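Local coordinates for carbonic anhydrase (Sordaria macrospora, PDB 4O1J) that catalyses the reversible hydration of carbon dioxide to hydrogencarbonate as a tetrameric beta-class carbonic anhydrase with a zinc ion in each subunit, at the interface of chains A and B and the interface of chains A and C. Coordinates in Å, arbitrary orientation; residue numbers count along the deposited sequence, not the author numbering. Chains: chain A/B/C, Carbonic anhydrase.

Contact 1: the interface of chains A and B. Residues chain A 86-87, 92, 96, 178; chain B 133-134, 136-137.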
# COMPACT_ATOMS: atom_id res chain seq x y z
N PRO A 86 3.66 9.03 -2.64
CA PRO A 86 4.04 8.60 -3.99
C PRO A 86 3.63 7.17 -4.36
O PRO A 86 3.10 6.98 -5.45
CB PRO A 86 5.57 8.73 -3.96
CG PRO A 86 5.81 9.86 -3.01
CD PRO A 86 4.77 9.69 -1.94
N THR A 87 3.85 6.20 -3.48
CA THR A 87 3.57 4.81 -3.85
C THR A 87 2.24 4.30 -3.34
O THR A 87 1.91 3.13 -3.53
CB THR A 87 4.67 3.83 -3.33
OG1 THR A 87 4.67 3.83 -1.90
CG2 THR A 87 6.05 4.22 -3.86
N THR A 92 -3.55 6.91 -5.60
CA THR A 92 -3.15 6.94 -7.00
C THR A 92 -4.27 6.43 -7.90
O THR A 92 -4.39 6.86 -9.05
CB THR A 92 -1.89 6.08 -7.23
OG1 THR A 92 -0.86 6.52 -6.34
CG2 THR A 92 -1.41 6.20 -8.68
N GLU A 96 -5.83 8.65 -10.79
CA GLU A 96 -5.85 8.15 -12.15
C GLU A 96 -7.25 8.18 -12.75
O GLU A 96 -7.43 8.59 -13.89
CB GLU A 96 -5.32 6.72 -12.24
CG GLU A 96 -3.93 6.62 -12.85
CD GLU A 96 -3.34 5.22 -12.71
OE1 GLU A 96 -2.11 5.11 -12.48
OE2 GLU A 96 -4.10 4.24 -12.87
N PRO A 178 2.90 11.22 -12.76
CA PRO A 178 2.96 11.19 -14.23
C PRO A 178 1.64 11.55 -14.93
O PRO A 178 1.66 12.26 -15.94
CB PRO A 178 3.33 9.73 -14.54
CG PRO A 178 3.80 9.15 -13.25
CD PRO A 178 3.08 9.89 -12.18
N THR B 133 4.12 4.07 -10.76
CA THR B 133 3.79 4.54 -9.43
C THR B 133 4.83 4.06 -8.41
O THR B 133 5.23 4.81 -7.52
CB THR B 133 2.38 4.07 -9.02
OG1 THR B 133 1.43 4.56 -9.97
CG2 THR B 133 2.03 4.56 -7.63
N TRP B 134 5.27 2.81 -8.55
CA TRP B 134 6.25 2.24 -7.64
C TRP B 134 7.60 2.94 -7.74
O TRP B 134 8.26 3.19 -6.72
CB TRP B 134 6.43 0.74 -7.90
CG TRP B 134 7.50 0.14 -7.05
CD1 TRP B 134 8.76 -0.22 -7.44
CD2 TRP B 134 7.42 -0.15 -5.64
NE1 TRP B 134 9.47 -0.72 -6.37
CE2 TRP B 134 8.67 -0.68 -5.25
CE3 TRP B 134 6.42 -0.00 -4.68
CZ2 TRP B 134 8.93 -1.07 -3.95
CZ3 TRP B 134 6.68 -0.39 -3.39
CH2 TRP B 134 7.93 -0.92 -3.03
N LEU B 136 8.11 5.96 -8.56
CA LEU B 136 7.95 7.40 -8.39
C LEU B 136 8.96 8.04 -7.42
O LEU B 136 9.47 9.12 -7.71
CB LEU B 136 6.52 7.72 -7.94
CG LEU B 136 6.09 9.16 -8.18
CD1 LEU B 136 6.20 9.48 -9.66
CD2 LEU B 136 4.68 9.40 -7.68
N PRO B 137 9.27 7.39 -6.27
CA PRO B 137 10.30 8.01 -5.43
C PRO B 137 11.70 7.98 -6.05
O PRO B 137 12.56 8.76 -5.64
CB PRO B 137 10.26 7.18 -4.14
CG PRO B 137 9.60 5.92 -4.51
CD PRO B 137 8.60 6.28 -5.56
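On the chain A side, the loop at A:Pro86 and A:Thr87, helix 89-100 and the first residue of helix 178-187 meet the short helix 131-134 and the start of helix 136-144 in chain B. The patch is held by van der Waals contact, with no polar pair bridging the chains. B:Thr133 sits at its centre. The methyl B:Thr133 CG2, anti to its own backbone N (chi1 -59° for OG1), comes up to the carbonyl oxygen of the loop, 3.4 Å from A:Pro86 O. It also meets A:Thr92 tip to tip, the two methyls B:Thr133 CG2 and A:Thr92 CG2 lying 3.9 Å apart. B:Leu136, with CG anti to the backbone N (chi1 -160°), splits its branches between two prolines. B:Leu136 CD2 packs at 3.8 Å from A:Pro86 CA, while its CD1 crosses obliquely to the ring methylene of A:Pro178, 4.0 Å from its CD. At the other margin A:Thr87 turns its methyl across B:Pro137 at about a right angle, CG2 to CD 3.7 Å, and leaves its hydroxyl in the crowded position between N and carbonyl carbon. The site lies where the loop at A:Pro86 and A:Thr87 leads into helix 89-100, and the two-fold repeats it with the chains exchanged.

Contact 2: the interface of chains A and C. Residues chain A 75, 92-94, 96-97, 101; chain C 80, 128-131, 134.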
# COMPACT_ATOMS: atom_id res chain seq x y z
N PHE A 75 -15.41 15.12 -7.19
CA PHE A 75 -14.89 13.76 -7.04
C PHE A 75 -13.86 13.74 -5.92
O PHE A 75 -12.91 14.51 -5.97
CB PHE A 75 -14.26 13.33 -8.37
CG PHE A 75 -14.06 11.85 -8.52
CD1 PHE A 75 -15.15 11.00 -8.71
CD2 PHE A 75 -12.79 11.30 -8.53
CE1 PHE A 75 -14.97 9.64 -8.88
CE2 PHE A 75 -12.60 9.94 -8.70
CZ PHE A 75 -13.69 9.11 -8.87
N THR A 92 -3.55 6.91 -5.60
CA THR A 92 -3.15 6.94 -7.00
C THR A 92 -4.27 6.43 -7.90
O THR A 92 -4.39 6.86 -9.05
CB THR A 92 -1.89 6.08 -7.23
OG1 THR A 92 -0.86 6.52 -6.34
CG2 THR A 92 -1.41 6.20 -8.68
N ALA A 93 -5.09 5.52 -7.38
CA ALA A 93 -6.23 5.04 -8.14
C ALA A 93 -7.27 6.14 -8.33
O ALA A 93 -7.81 6.31 -9.43
CB ALA A 93 -6.86 3.84 -7.44
N VAL A 94 -7.53 6.91 -7.28
CA VAL A 94 -8.52 7.99 -7.35
C VAL A 94 -8.02 9.06 -8.30
O VAL A 94 -8.79 9.56 -9.13
CB VAL A 94 -8.80 8.63 -5.96
CG1 VAL A 94 -9.76 9.78 -6.11
CG2 VAL A 94 -9.35 7.59 -4.99
N GLU A 96 -5.83 8.65 -10.79
CA GLU A 96 -5.85 8.15 -12.15
C GLU A 96 -7.25 8.18 -12.75
O GLU A 96 -7.43 8.59 -13.89
CB GLU A 96 -5.32 6.72 -12.24
CG GLU A 96 -3.93 6.62 -12.85
CD GLU A 96 -3.34 5.22 -12.71
OE1 GLU A 96 -2.11 5.11 -12.48
OE2 GLU A 96 -4.10 4.24 -12.87
N TYR A 97 -8.24 7.75 -11.97
CA TYR A 97 -9.61 7.71 -12.46
C TYR A 97 -10.14 9.12 -12.70
O TYR A 97 -10.83 9.38 -13.69
CB TYR A 97 -10.52 6.97 -11.49
CG TYR A 97 -11.81 6.51 -12.13
CD1 TYR A 97 -11.88 5.30 -12.79
CD2 TYR A 97 -12.96 7.30 -12.09
CE1 TYR A 97 -13.05 4.87 -13.39
CE2 TYR A 97 -14.14 6.89 -12.68
CZ TYR A 97 -14.18 5.66 -13.33
OH TYR A 97 -15.34 5.23 -13.94
N HIS A 101 -9.97 9.52 -16.75
CA HIS A 101 -11.26 8.99 -17.17
C HIS A 101 -12.37 10.03 -17.12
O HIS A 101 -13.15 10.16 -18.07
CB HIS A 101 -11.66 7.78 -16.31
CG HIS A 101 -10.82 6.57 -16.56
ND1 HIS A 101 -9.50 6.49 -16.18
CD2 HIS A 101 -11.10 5.40 -17.18
CE1 HIS A 101 -9.00 5.32 -16.54
NE2 HIS A 101 -9.96 4.64 -17.16
N ILE C 80 -11.83 4.64 -4.81
CA ILE C 80 -12.48 4.09 -5.99
C ILE C 80 -13.30 2.85 -5.64
O ILE C 80 -12.76 1.86 -5.16
CB ILE C 80 -11.45 3.75 -7.07
CG1 ILE C 80 -10.77 5.03 -7.55
CG2 ILE C 80 -12.13 3.05 -8.25
CD1 ILE C 80 -11.73 6.10 -8.06
N GLY C 128 -6.03 -0.10 -17.34
CA GLY C 128 -4.75 0.58 -17.41
C GLY C 128 -4.26 1.15 -16.09
O GLY C 128 -5.03 1.32 -15.13
N GLY C 129 -2.96 1.44 -16.05
CA GLY C 129 -2.32 1.98 -14.87
C GLY C 129 -2.48 1.10 -13.65
O GLY C 129 -2.41 -0.13 -13.72
N VAL C 130 -2.70 1.75 -12.53
CA VAL C 130 -2.82 1.11 -11.23
C VAL C 130 -4.20 0.48 -11.00
O VAL C 130 -4.35 -0.39 -10.13
CB VAL C 130 -2.50 2.15 -10.12
CG1 VAL C 130 -3.70 2.40 -9.20
CG2 VAL C 130 -1.25 1.74 -9.36
N LEU C 131 -5.18 0.90 -11.79
CA LEU C 131 -6.59 0.58 -11.55
C LEU C 131 -6.97 -0.91 -11.58
O LEU C 131 -7.84 -1.33 -10.84
CB LEU C 131 -7.46 1.34 -12.55
CG LEU C 131 -7.61 2.84 -12.23
CD1 LEU C 131 -7.90 3.66 -13.47
CD2 LEU C 131 -8.70 3.04 -11.19
N TRP C 134 -5.98 -2.12 -8.14
CA TRP C 134 -6.87 -1.64 -7.09
C TRP C 134 -8.21 -2.36 -7.16
O TRP C 134 -8.76 -2.75 -6.13
CB TRP C 134 -7.07 -0.13 -7.17
CG TRP C 134 -8.08 0.37 -6.17
CD1 TRP C 134 -9.37 0.75 -6.43
CD2 TRP C 134 -7.90 0.49 -4.75
NE1 TRP C 134 -9.99 1.12 -5.26
CE2 TRP C 134 -9.11 0.97 -4.21
CE3 TRP C 134 -6.83 0.25 -3.88
CZ2 TRP C 134 -9.29 1.21 -2.85
CZ3 TRP C 134 -7.00 0.49 -2.53
CH2 TRP C 134 -8.22 0.97 -2.03
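In this part of the two-fold A-C interface, a polar contact joins the carboxylate of A:Glu96, on helix 89-100, to the backbone N-H of C:Val130, just ahead of helix 131-134. A:Glu96 OE2 accepts on its syn lone pair from C:Val130 N at 2.9 Å, with a moderate bend of 143° at the hydrogen; the link to OE1 is weak. The A:Glu96 side chain is extended beyond CG, which carries the carboxylate across. An alanine in place of A:Glu96 would remove this acceptor, and would probably leave the turn at C:Gly129 and C:Val130 less firmly held. Around it the packing is apolar. C:Leu131 CD1 meets A:His101 CE1 tip to tip at 3.7 Å, and C:Val130 CG1 lies 3.8 Å from A:Ala93 CA. C:Ile80 pushes its ethyl arm into chain A: CG1 rests on A:Val94 CA, and CD1 touches both A:Phe75 CZ and A:Tyr97 CB, each at 3.7 Å. A:Ala93 CB leans on the indole at C:Trp134 CG. Further out, A:His101 CB lies over the centre of the A:Tyr97 ring, which may steady both groups. C:Trp134 in turn ties down C:Ile80: its NE1 donates in the ring plane to C:Ile80 O, meeting a carbonyl lone pair at 2.9 Å and nearly straight, 173° at the hydrogen.

Contact 3: the interface of chains A and C. Residues chain A 40-41, 43-44, 46, 71; chain C 60, 114, 198-199.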
# COMPACT_ATOMS: atom_id res chain seq x y z
N PHE A 40 -32.55 13.67 -9.54
CA PHE A 40 -32.06 12.31 -9.35
C PHE A 40 -31.95 11.49 -10.64
O PHE A 40 -30.96 10.78 -10.83
CB PHE A 40 -32.93 11.58 -8.33
CG PHE A 40 -32.73 12.05 -6.92
CD1 PHE A 40 -31.48 12.00 -6.33
CD2 PHE A 40 -33.80 12.55 -6.18
CE1 PHE A 40 -31.29 12.45 -5.04
CE2 PHE A 40 -33.62 12.99 -4.89
CZ PHE A 40 -32.36 12.94 -4.31
N PRO A 41 -32.95 11.56 -11.54
CA PRO A 41 -32.77 10.80 -12.77
C PRO A 41 -31.58 11.29 -13.59
O PRO A 41 -30.92 10.48 -14.26
CB PRO A 41 -34.09 11.04 -13.52
CG PRO A 41 -35.07 11.24 -12.45
CD PRO A 41 -34.33 12.08 -11.45
N LEU A 43 -28.91 12.70 -12.24
CA LEU A 43 -27.75 12.25 -11.47
C LEU A 43 -27.36 10.83 -11.84
O LEU A 43 -26.18 10.51 -11.96
CB LEU A 43 -28.03 12.29 -9.97
CG LEU A 43 -27.35 13.39 -9.17
CD1 LEU A 43 -27.29 13.00 -7.71
CD2 LEU A 43 -25.97 13.69 -9.72
N ALA A 44 -28.36 9.98 -12.00
CA ALA A 44 -28.14 8.58 -12.28
C ALA A 44 -27.61 8.35 -13.69
O ALA A 44 -27.12 7.26 -14.00
CB ALA A 44 -29.42 7.80 -12.06
N GLY A 46 -25.04 9.89 -15.20
CA GLY A 46 -23.60 9.91 -15.26
C GLY A 46 -23.08 11.09 -14.48
O GLY A 46 -23.86 11.86 -13.92
N PRO A 71 -24.22 17.49 -5.09
CA PRO A 71 -23.74 16.16 -5.47
C PRO A 71 -23.63 16.00 -6.98
O PRO A 71 -24.61 16.21 -7.70
CB PRO A 71 -24.80 15.21 -4.90
CG PRO A 71 -25.95 16.09 -4.47
CD PRO A 71 -25.35 17.41 -4.14
N ARG C 60 -21.16 11.94 -7.01
CA ARG C 60 -22.57 11.93 -6.70
C ARG C 60 -22.86 11.35 -5.31
O ARG C 60 -24.01 11.22 -4.91
CB ARG C 60 -23.31 11.13 -7.78
CG ARG C 60 -23.00 11.62 -9.18
CD ARG C 60 -23.51 10.65 -10.22
NE ARG C 60 -22.69 9.44 -10.29
CZ ARG C 60 -22.98 8.38 -11.03
NH1 ARG C 60 -24.08 8.36 -11.78
NH2 ARG C 60 -22.18 7.33 -11.03
N ALA C 114 -24.56 2.71 -10.50
CA ALA C 114 -23.79 3.36 -11.56
C ALA C 114 -22.34 3.59 -11.13
O ALA C 114 -21.74 4.62 -11.45
CB ALA C 114 -24.43 4.68 -11.98
N ILE C 198 -28.81 6.00 -6.62
CA ILE C 198 -28.78 7.38 -7.09
C ILE C 198 -30.07 7.81 -7.79
O ILE C 198 -30.51 8.95 -7.65
CB ILE C 198 -27.58 7.61 -8.04
CG1 ILE C 198 -26.28 7.23 -7.32
CG2 ILE C 198 -27.52 9.05 -8.51
CD1 ILE C 198 -25.04 7.50 -8.12
N GLY C 199 -30.68 6.88 -8.52
CA GLY C 199 -31.93 7.16 -9.20
C GLY C 199 -33.04 7.70 -8.31
O GLY C 199 -33.79 8.59 -8.72
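C:Arg60 belongs to the CXDXR zinc-site motif of beta-carbonic anhydrases, which begins at the zinc ligand C:Cys56, and reaches the end of helix 39-43 in the partner. The tight part lies around A:Leu43 and A:Ala44. C:Ile198 CG2 presses on A:Leu43 CB at 3.6 Å, the side chains crossing at about a right angle, and on A:Ala44 CA. A:Ala44 CB lies 3.9 Å from C:Gly199 CA, and A:Phe40 comes over the carbonyls of C:Ile198 and C:Gly199. A:Leu43 and C:Arg60 slide past each other in opposite directions, so that A:Leu43 CD2 touches C:Arg60 CG at 3.7 Å. Bent at chi3 (-74°), the arginine turns its guanidinium so that C:Arg60 NH1 donates to A:Leu43 O, 3.0 Å away, in the guanidinium plane and nearly straight at 169°. C:Ile198 CD1 covers one face of that group, 3.6 Å above the plane. An alanine in place of C:Arg60 would remove the guanidinium and its bonds to A:Leu43 O and C:Ala114 O, and would probably loosen the hold on the end of the partner helix. The loose side is the rim, where A:Pro41, A:Gly46 and A:Pro71 each give up little surface. C:Arg60 NH2 donates at 2.8 Å to C:Ala114 O from above the carbonyl plane.

Contact 4: the interface of chains A and C. Residues chain A 65-68, 200-203; chain C 21, 24-25, 28-29, 40.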
# COMPACT_ATOMS: atom_id res chain seq x y z
N THR A 65 -20.20 20.28 1.12
CA THR A 65 -20.93 21.24 1.96
C THR A 65 -20.19 22.57 2.07
O THR A 65 -20.77 23.63 1.84
CB THR A 65 -21.17 20.69 3.39
OG1 THR A 65 -21.96 19.50 3.32
CG2 THR A 65 -21.91 21.71 4.23
N ILE A 66 -18.90 22.50 2.40
CA ILE A 66 -18.13 23.71 2.67
C ILE A 66 -17.83 24.50 1.40
O ILE A 66 -17.55 25.69 1.47
CB ILE A 66 -16.80 23.37 3.39
CG1 ILE A 66 -15.91 22.51 2.49
CG2 ILE A 66 -17.08 22.66 4.70
CD1 ILE A 66 -14.57 22.16 3.09
N LEU A 67 -17.93 23.84 0.25
CA LEU A 67 -17.76 24.53 -1.02
C LEU A 67 -19.11 25.00 -1.54
O LEU A 67 -19.19 25.66 -2.58
CB LEU A 67 -17.09 23.61 -2.05
CG LEU A 67 -15.62 23.24 -1.85
CD1 LEU A 67 -15.18 22.29 -2.94
CD2 LEU A 67 -14.75 24.48 -1.83
N GLY A 68 -20.17 24.65 -0.81
CA GLY A 68 -21.51 25.04 -1.17
C GLY A 68 -21.90 24.59 -2.57
O GLY A 68 -22.49 25.36 -3.33
N CYS A 200 -13.05 30.15 11.03
CA CYS A 200 -13.82 31.14 10.28
C CYS A 200 -14.59 30.51 9.12
O CYS A 200 -15.38 31.18 8.45
CB CYS A 200 -12.92 32.28 9.77
SG CYS A 200 -11.55 31.82 8.68
N GLY A 201 -14.35 29.22 8.88
CA GLY A 201 -15.05 28.48 7.85
C GLY A 201 -14.64 28.83 6.43
O GLY A 201 -15.31 28.44 5.47
N ARG A 202 -13.53 29.56 6.30
CA ARG A 202 -13.07 30.03 5.00
C ARG A 202 -11.89 29.21 4.46
O ARG A 202 -11.10 28.65 5.23
CB ARG A 202 -12.69 31.52 5.07
CG ARG A 202 -13.79 32.48 4.59
CD ARG A 202 -14.77 32.85 5.71
NE ARG A 202 -15.93 33.60 5.22
CZ ARG A 202 -16.81 34.23 6.00
NH1 ARG A 202 -17.83 34.88 5.45
NH2 ARG A 202 -16.68 34.21 7.32
N ILE A 203 -11.79 29.14 3.14
CA ILE A 203 -10.71 28.43 2.46
C ILE A 203 -9.81 29.44 1.76
O ILE A 203 -10.30 30.33 1.05
CB ILE A 203 -11.23 27.42 1.43
CG1 ILE A 203 -11.90 26.23 2.12
CG2 ILE A 203 -10.10 26.92 0.55
CD1 ILE A 203 -12.82 25.44 1.21
N ALA C 21 -15.61 27.87 -6.76
CA ALA C 21 -15.70 27.03 -5.56
C ALA C 21 -15.24 27.79 -4.31
O ALA C 21 -15.83 27.64 -3.23
CB ALA C 21 -14.87 25.76 -5.74
N SER C 24 -18.08 30.31 -3.51
CA SER C 24 -19.24 29.65 -2.93
C SER C 24 -18.93 29.23 -1.51
O SER C 24 -19.80 29.20 -0.65
CB SER C 24 -19.67 28.44 -3.75
OG SER C 24 -20.02 28.81 -5.07
N ASN C 25 -17.66 28.90 -1.27
CA ASN C 25 -17.25 28.59 0.09
C ASN C 25 -17.42 29.82 0.97
O ASN C 25 -18.00 29.73 2.05
CB ASN C 25 -15.80 28.11 0.13
CG ASN C 25 -15.19 28.24 1.52
OD1 ASN C 25 -15.43 27.41 2.40
ND2 ASN C 25 -14.40 29.30 1.73
N TRP C 28 -21.16 30.40 1.61
CA TRP C 28 -21.68 29.40 2.54
C TRP C 28 -21.23 29.72 3.95
O TRP C 28 -21.99 29.58 4.90
CB TRP C 28 -21.21 28.00 2.15
CG TRP C 28 -21.52 26.97 3.18
CD1 TRP C 28 -22.69 26.29 3.34
CD2 TRP C 28 -20.63 26.48 4.20
NE1 TRP C 28 -22.60 25.42 4.40
CE2 TRP C 28 -21.35 25.52 4.94
CE3 TRP C 28 -19.31 26.78 4.56
CZ2 TRP C 28 -20.78 24.84 6.03
CZ3 TRP C 28 -18.75 26.10 5.64
CH2 TRP C 28 -19.48 25.14 6.36
N ALA C 29 -19.98 30.14 4.09
CA ALA C 29 -19.43 30.49 5.39
C ALA C 29 -20.11 31.74 5.94
O ALA C 29 -20.39 31.82 7.14
CB ALA C 29 -17.92 30.70 5.29
N PHE C 40 -18.99 27.97 13.94
CA PHE C 40 -17.58 27.80 13.59
C PHE C 40 -16.63 27.76 14.79
O PHE C 40 -15.71 26.94 14.81
CB PHE C 40 -17.15 28.89 12.61
CG PHE C 40 -17.72 28.71 11.23
CD1 PHE C 40 -17.47 27.55 10.51
CD2 PHE C 40 -18.50 29.71 10.65
CE1 PHE C 40 -18.00 27.38 9.25
CE2 PHE C 40 -19.03 29.54 9.38
CZ PHE C 40 -18.77 28.38 8.68
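Two aromatic rings of chain C lie flat on the backbone of chain A in this beta-class carbonic anhydrase. The indole of C:Trp28 takes A:Thr65 O and A:Ile66 CA on one face, the latter 3.9 Å from the centroid of the six-membered ring in a CH-pi contact. The C:Phe40 ring likewise receives A:Gly201 CA, 3.8 Å from its centroid, with A:Cys200 O over the rim of that face and C:Trp28 CZ3 in plane at its edge. A third flat group, the A:Arg202 guanidinium, has the methyl C:Ala29 CB 3.5 Å above its plane. Helix 16-35 packs against helix 63-66, the loop at A:Leu67 and the start of strand 202-206, while helix 39-43 brings C:Phe40 onto the loop A:Cys200-A:Gly201. The indole gets there with CG anti to the backbone N (chi1 171°). A:Ile66 CG2 and A:Thr65 CG2 extend the cover, the latter 3.8 Å from C:Trp28 CZ2. C:Asn25, also with CG anti to N (chi1 161°), pushes its amide between A:Ile66, A:Gly201 and A:Ile203. As modelled, C:Asn25 OD1 clashes with A:Ile66 O at 2.9 Å, acceptor against acceptor, and lies 3.2 Å from A:Gly201 O, while its ND2 faces the donor A:Ile203 N at 3.0 Å. The amide is likely to be turned over: exchanging its ends would let the nitrogen donate to A:Ile66 O and the oxygen accept from A:Ile203 N. Toward the start of helix 16-35, A:Leu67 CD2 reaches C:Ala21 O at 3.6 Å.

Contact 1 and contact 2 are neighbours, their C-alpha centres about 11 Å apart, and both use A:Thr92 and A:Glu96 of helix 89-100, so that helix faces chain B and chain C together. Helix 131-134 contributes to the partner surface in both, from a different chain each time. Contacts 2, 3 and 4 belong to the A-C interface, with centres 21 to 28 Å apart, while contact 1 lies about 31 Å from contacts 3 and 4. Phe40 works in contact 3 from chain A and in contact 4 from chain C, so by the two-fold each copy takes part in both. The broad A-C pairing suggests a dimer, joined through contact 1 into the tetramer.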